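Local structure of uncharacterized protein Atu1656 (Agrobacterium tumefaciens, 2OJH) at residues L129-H134 and G147-V152; G173-P178 and F189-T194. The protein is of unknown function but belongs to the TolB family and folds as a six-bladed beta-propeller. All coordinates share one frame; numbering follows the deposited sequence.

How the contacts relate
Contacts 1 and 2 are two hairpins of the same kind in consecutive four-stranded antiparallel sheets, taken here as successive propeller blades. Contact 1 pairs strand 131-136 with strand 142-149, and contact 2 pairs strand 175-180 with strand 186-191; in each sheet these are the first two strands. They come in series along the chain, contact 1 closing before contact 2 opens, and their centres lie about 12 Å apart. They touch directly where H134 CB comes 3.0 Å from P178 O, so the first strands of the two sheets abut. The side chains of Y132 and D176 each lie near bound acetic acid, probably from the crystallisation liquor.

Contact 1 (L129-H134 and G147-V152)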
loop_
_atom_site.group_PDB
_atom_site.type_symbol
_atom_site.label_atom_id
_atom_site.label_comp_id
_atom_site.label_asym_id
_atom_site.label_seq_id
_atom_site.Cartn_x
_atom_site.Cartn_y
_atom_site.Cartn_z
ATOM N N LEU A 129 -7.884 -15.045 9.456
ATOM C CA LEU A 129 -7.605 -14.888 8.022
ATOM C C LEU A 129 -8.875 -14.698 7.213
ATOM O O LEU A 129 -9.966 -15.033 7.685
ATOM C CB LEU A 129 -6.829 -16.110 7.492
ATOM C CG LEU A 129 -5.629 -16.524 8.333
ATOM C CD1 LEU A 129 -4.913 -17.739 7.757
ATOM C CD2 LEU A 129 -4.624 -15.361 8.474
ATOM N N PRO A 130 -8.747 -14.119 6.002
ATOM C CA PRO A 130 -7.511 -13.544 5.499
ATOM C C PRO A 130 -7.238 -12.132 6.044
ATOM O O PRO A 130 -8.177 -11.378 6.367
ATOM C CB PRO A 130 -7.750 -13.463 3.992
ATOM C CG PRO A 130 -9.199 -13.326 3.841
ATOM C CD PRO A 130 -9.851 -13.990 5.025
ATOM N N SER A 131 -5.957 -11.793 6.128
ATOM C CA SER A 131 -5.511 -10.464 6.542
ATOM C C SER A 131 -4.461 -9.889 5.567
ATOM O O SER A 131 -3.544 -10.599 5.133
ATOM C CB SER A 131 -4.960 -10.521 7.958
ATOM O OG SER A 131 -5.933 -11.017 8.864
ATOM N N TYR A 132 -4.626 -8.608 5.200
ATOM C CA TYR A 132 -3.809 -7.967 4.151
ATOM C C TYR A 132 -3.017 -6.787 4.733
ATOM O O TYR A 132 -3.594 -5.785 5.121
ATOM C CB TYR A 132 -4.709 -7.506 3.004
ATOM C CG TYR A 132 -5.523 -8.644 2.434
ATOM C CD1 TYR A 132 -5.012 -9.446 1.396
ATOM C CD2 TYR A 132 -6.793 -8.938 2.938
ATOM C CE1 TYR A 132 -5.767 -10.493 0.859
ATOM C CE2 TYR A 132 -7.519 -9.992 2.441
ATOM C CZ TYR A 132 -7.001 -10.761 1.395
ATOM O OH TYR A 132 -7.756 -11.795 0.894
ATOM N N TRP A 133 -1.699 -6.928 4.830
ATOM C CA TRP A 133 -0.852 -5.899 5.451
ATOM C C TRP A 133 -0.869 -4.560 4.668
ATOM O O TRP A 133 -0.699 -4.553 3.439
ATOM C CB TRP A 133 0.569 -6.408 5.579
ATOM C CG TRP A 133 1.364 -5.480 6.458
ATOM C CD1 TRP A 133 1.588 -5.606 7.797
ATOM C CD2 TRP A 133 1.966 -4.232 6.063
ATOM N NE1 TRP A 133 2.342 -4.539 8.253
ATOM C CE2 TRP A 133 2.578 -3.685 7.201
ATOM C CE3 TRP A 133 2.106 -3.567 4.850
ATOM C CZ2 TRP A 133 3.263 -2.468 7.161
ATOM C CZ3 TRP A 133 2.768 -2.340 4.819
ATOM C CH2 TRP A 133 3.343 -1.815 5.961
ATOM N N HIS A 134 -1.020 -3.435 5.374
ATOM C CA HIS A 134 -1.216 -2.151 4.683
ATOM C C HIS A 134 -0.477 -0.910 5.224
ATOM O O HIS A 134 -0.285 0.038 4.460
ATOM C CB HIS A 134 -2.682 -1.856 4.474
ATOM C CG HIS A 134 -3.234 -2.433 3.203
ATOM N ND1 HIS A 134 -2.973 -1.893 1.956
ATOM C CD2 HIS A 134 -4.045 -3.502 2.991
ATOM C CE1 HIS A 134 -3.587 -2.617 1.032
ATOM N NE2 HIS A 134 -4.233 -3.605 1.632
ATOM N N GLY A 147 -8.696 -6.887 7.384
ATOM C CA GLY A 147 -9.039 -8.241 7.765
ATOM C C GLY A 147 -10.418 -8.559 7.252
ATOM O O GLY A 147 -11.348 -7.754 7.431
ATOM N N ILE A 148 -10.576 -9.717 6.608
ATOM C CA ILE A 148 -11.918 -10.135 6.192
ATOM C C ILE A 148 -12.366 -11.232 7.140
ATOM O O ILE A 148 -11.629 -12.208 7.357
ATOM C CB ILE A 148 -12.001 -10.596 4.709
ATOM C CG1 ILE A 148 -11.403 -9.541 3.786
ATOM C CG2 ILE A 148 -13.465 -10.842 4.281
ATOM C CD1 ILE A 148 -11.038 -10.104 2.415
ATOM N N ARG A 149 -13.529 -11.023 7.757
ATOM C CA ARG A 149 -14.083 -11.967 8.724
ATOM C C ARG A 149 -15.521 -12.238 8.352
ATOM O O ARG A 149 -16.373 -11.353 8.440
ATOM C CB ARG A 149 -13.999 -11.391 10.131
ATOM C CG ARG A 149 -12.621 -10.806 10.496
ATOM C CD ARG A 149 -11.568 -11.881 10.790
ATOM N NE ARG A 149 -10.299 -11.254 11.147
ATOM C CZ ARG A 149 -9.264 -11.096 10.312
ATOM N NH1 ARG A 149 -9.325 -11.539 9.064
ATOM N NH2 ARG A 149 -8.155 -10.505 10.727
ATOM N N ASP A 150 -15.776 -13.465 7.896
ATOM C CA ASP A 150 -17.081 -13.835 7.336
ATOM C C ASP A 150 -17.606 -12.764 6.382
ATOM O O ASP A 150 -18.743 -12.329 6.526
ATOM C CB ASP A 150 -18.084 -14.093 8.464
ATOM C CG ASP A 150 -17.629 -15.218 9.394
ATOM O OD1 ASP A 150 -17.233 -16.277 8.863
ATOM O OD2 ASP A 150 -17.660 -15.037 10.632
ATOM N N GLN A 151 -16.760 -12.340 5.434
ATOM C CA GLN A 151 -17.138 -11.380 4.385
ATOM C C GLN A 151 -17.427 -9.969 4.911
ATOM O O GLN A 151 -18.090 -9.171 4.245
ATOM C CB GLN A 151 -18.324 -11.920 3.564
ATOM C CG GLN A 151 -17.946 -13.106 2.675
ATOM C CD GLN A 151 -16.784 -12.777 1.771
ATOM O OE1 GLN A 151 -16.835 -11.810 1.000
ATOM N NE2 GLN A 151 -15.705 -13.554 1.879
ATOM N N VAL A 152 -16.934 -9.676 6.111
ATOM C CA VAL A 152 -16.934 -8.322 6.654
ATOM C C VAL A 152 -15.479 -7.817 6.551
ATOM O O VAL A 152 -14.555 -8.434 7.108
ATOM C CB VAL A 152 -17.406 -8.284 8.130
ATOM C CG1 VAL A 152 -17.450 -6.860 8.649
ATOM C CG2 VAL A 152 -18.769 -8.986 8.291
#
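The guanidinium of R149 and the ring of Y132 are the flat groups that meet the opposite segment. L129 N lies over one face of the guanidinium, while P130 O and S131 OG sit at its edge. R149 NH1 donates to P130 O at 2.9 Å, with an N-H...O angle of 138°. P130 O lies near the guanidinium plane, whereas NH1 stands well above the plane of the P130 carbonyl. The same NH1 also bonds I148 O, its neighbour's carbonyl, and so bridges the two segments. A bend at chi2 (-75°) sets CD of the arginine, after which the guanidinium lies beside P130 O and S131 OG.

P130 O takes a second, much straighter bond from I148 N, 2.9 Å long at 170°. S131 OG is 2.9 Å from R149 NH2, and its strongest partner is N128 O.

At the rim of the Y132 ring, near its plane, I148 CD1 packs 3.5 Å from CE2. I148 CD1 also reaches P130 CG at 4.0 Å, so one methyl joins the ring of the proline, which follows a cis peptide bond, to that of the tyrosine.

S131 and G147 form a non-hydrogen-bonded antiparallel pair, and a type I' turn from R149 to V152 leads into strand 152-159. There R149 meets Y156 in a cation-pi contact, and its NH2 forms a salt bridge with E165 of strand 165-167. S131 also packs on I112 of strand 111-116, in the preceding sheet.

Contact 2 (G173-P178 and F189-T194); sequences GRNDGP and FNSSRT
N175 and R193 cross at about a right angle, the amide and guanidinium planes 74° apart. From its CB, 4.0 Å from F189 CE2, the N175 side chain turns with CG anti to its own carbonyl carbon. OD1 then receives two hydrogen bonds across the contact. S191 OG donates to N175 OD1 at 2.6 Å, tilted from the amide plane, and R193 NH2 to the same OD1 at 2.9 Å from above the other face. F189 CE2 approaches the same oxygen with its ring edge. The remaining tip atom, ND2, leaves the contact for the carbonyls of F153 and E172.

S191 OG is itself an acceptor from R193 NE, at 2.8 Å and 168°, with the oxygen in the guanidinium plane. A bend at chi3 (66°) places R193 NE, and the bonds S191 OG to N175 OD1, R193 NH2 to N175 OD1 and R193 NE to S191 OG link the three side chains in a closed circuit. W200 of strand 198-203 adds a cation-pi contact to R193.

The backbone pairing runs beside this network. D176 and N190 are a hydrogen-bonded antiparallel pair with both N-H...O bonds made, next to the non-hydrogen-bonded pair N175 and S191. The N-H of R174 is taken by a side chain, R174 N donating to S192 OG at 2.8 Å, while S192 N donates to R174 O. N190 OD1 is 2.9 Å from D176 O, two acceptors side by side, while N190 ND2 bonds D219 O.

Chemically, the buried N175 has its amide gripped from both ends: two donors hold OD1 on opposite faces and carbonyls take ND2. This fixes which end of the amide is oxygen, and the positive guanidinium would probably polarise that carbonyl further.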
loop_
_atom_site.group_PDB
_atom_site.type_symbol
_atom_site.label_atom_id
_atom_site.label_comp_id
_atom_site.label_asym_id
_atom_site.label_seq_id
_atom_site.Cartn_x
_atom_site.Cartn_y
_atom_site.Cartn_z
ATOM N N GLY A 173 -19.946 -0.592 5.717
ATOM C CA GLY A 173 -19.428 -0.790 4.365
ATOM C C GLY A 173 -18.276 -1.766 4.376
ATOM O O GLY A 173 -17.988 -2.370 5.411
ATOM N N ARG A 174 -17.631 -1.957 3.225
ATOM C CA ARG A 174 -16.346 -2.679 3.202
ATOM C C ARG A 174 -15.230 -1.660 3.415
ATOM O O ARG A 174 -15.276 -0.571 2.871
ATOM C CB ARG A 174 -16.124 -3.412 1.874
ATOM C CG ARG A 174 -17.269 -4.318 1.449
ATOM C CD ARG A 174 -16.897 -5.039 0.165
ATOM N NE ARG A 174 -17.846 -6.101 -0.134
ATOM C CZ ARG A 174 -17.790 -6.881 -1.212
ATOM N NH1 ARG A 174 -16.822 -6.726 -2.098
ATOM N NH2 ARG A 174 -18.714 -7.796 -1.400
ATOM N N ASN A 175 -14.229 -2.014 4.202
ATOM C CA ASN A 175 -13.184 -1.063 4.555
ATOM C C ASN A 175 -11.861 -1.693 4.247
ATOM O O ASN A 175 -11.611 -2.823 4.657
ATOM C CB ASN A 175 -13.272 -0.700 6.038
ATOM C CG ASN A 175 -14.632 -0.199 6.410
ATOM O OD1 ASN A 175 -15.021 0.928 6.044
ATOM N ND2 ASN A 175 -15.408 -1.045 7.082
ATOM N N ASP A 176 -11.007 -0.958 3.541
ATOM C CA ASP A 176 -9.792 -1.545 2.994
ATOM C C ASP A 176 -8.657 -0.528 2.968
ATOM O O ASP A 176 -8.858 0.664 3.257
ATOM C CB ASP A 176 -10.088 -2.033 1.578
ATOM C CG ASP A 176 -9.154 -3.136 1.112
ATOM O OD1 ASP A 176 -8.053 -3.321 1.667
ATOM O OD2 ASP A 176 -9.549 -3.824 0.157
ATOM N N GLY A 177 -7.447 -1.018 2.668
ATOM C CA GLY A 177 -6.281 -0.151 2.441
ATOM C C GLY A 177 -5.925 0.893 3.490
ATOM O O GLY A 177 -5.824 2.085 3.152
ATOM N N PRO A 178 -5.690 0.457 4.751
ATOM C CA PRO A 178 -5.303 1.380 5.821
ATOM C C PRO A 178 -3.839 1.789 5.803
ATOM O O PRO A 178 -2.949 0.935 5.604
ATOM C CB PRO A 178 -5.601 0.586 7.101
ATOM C CG PRO A 178 -5.515 -0.839 6.700
ATOM C CD PRO A 178 -5.827 -0.934 5.244
ATOM N N PHE A 189 -8.009 5.191 5.096
ATOM C CA PHE A 189 -8.455 3.942 4.478
ATOM C C PHE A 189 -9.591 4.283 3.510
ATOM O O PHE A 189 -9.960 5.469 3.386
ATOM C CB PHE A 189 -8.878 2.923 5.566
ATOM C CG PHE A 189 -10.131 3.318 6.331
ATOM C CD1 PHE A 189 -10.071 4.218 7.409
ATOM C CD2 PHE A 189 -11.364 2.791 5.966
ATOM C CE1 PHE A 189 -11.218 4.593 8.089
ATOM C CE2 PHE A 189 -12.542 3.161 6.657
ATOM C CZ PHE A 189 -12.461 4.076 7.720
ATOM N N ASN A 190 -10.103 3.294 2.778
ATOM C CA ASN A 190 -11.319 3.561 1.976
ATOM C C ASN A 190 -12.513 2.724 2.412
ATOM O O ASN A 190 -12.360 1.640 2.968
ATOM C CB ASN A 190 -11.074 3.478 0.444
ATOM C CG ASN A 190 -10.621 2.095 -0.040
ATOM O OD1 ASN A 190 -10.143 1.243 0.715
ATOM N ND2 ASN A 190 -10.714 1.904 -1.330
ATOM N N SER A 191 -13.721 3.230 2.174
ATOM C CA SER A 191 -14.873 2.515 2.629
ATOM C C SER A 191 -15.964 2.665 1.584
ATOM O O SER A 191 -16.083 3.736 0.949
ATOM C CB SER A 191 -15.329 3.097 3.976
ATOM O OG SER A 191 -16.466 2.423 4.478
ATOM N N SER A 192 -16.752 1.607 1.400
ATOM C CA SER A 192 -17.858 1.643 0.440
ATOM C C SER A 192 -19.156 2.077 1.090
ATOM O O SER A 192 -20.212 2.045 0.436
ATOM C CB SER A 192 -18.092 0.249 -0.151
ATOM O OG SER A 192 -18.458 -0.677 0.883
ATOM N N ARG A 193 -19.100 2.499 2.351
ATOM C CA ARG A 193 -20.325 2.776 3.103
ATOM C C ARG A 193 -21.268 3.783 2.432
ATOM O O ARG A 193 -22.475 3.772 2.688
ATOM C CB ARG A 193 -20.030 3.134 4.581
ATOM C CG ARG A 193 -19.497 4.543 4.856
ATOM C CD ARG A 193 -18.969 4.669 6.288
ATOM N NE ARG A 193 -17.777 3.845 6.519
ATOM C CZ ARG A 193 -17.118 3.753 7.676
ATOM N NH1 ARG A 193 -17.523 4.435 8.743
ATOM N NH2 ARG A 193 -16.038 2.974 7.770
ATOM N N THR A 194 -20.737 4.637 1.565
ATOM C CA THR A 194 -21.608 5.637 0.908
ATOM C C THR A 194 -22.048 5.228 -0.484
ATOM O O THR A 194 -22.725 5.993 -1.171
ATOM C CB THR A 194 -20.927 7.013 0.794
ATOM O OG1 THR A 194 -19.665 6.867 0.124
ATOM C CG2 THR A 194 -20.725 7.660 2.178
#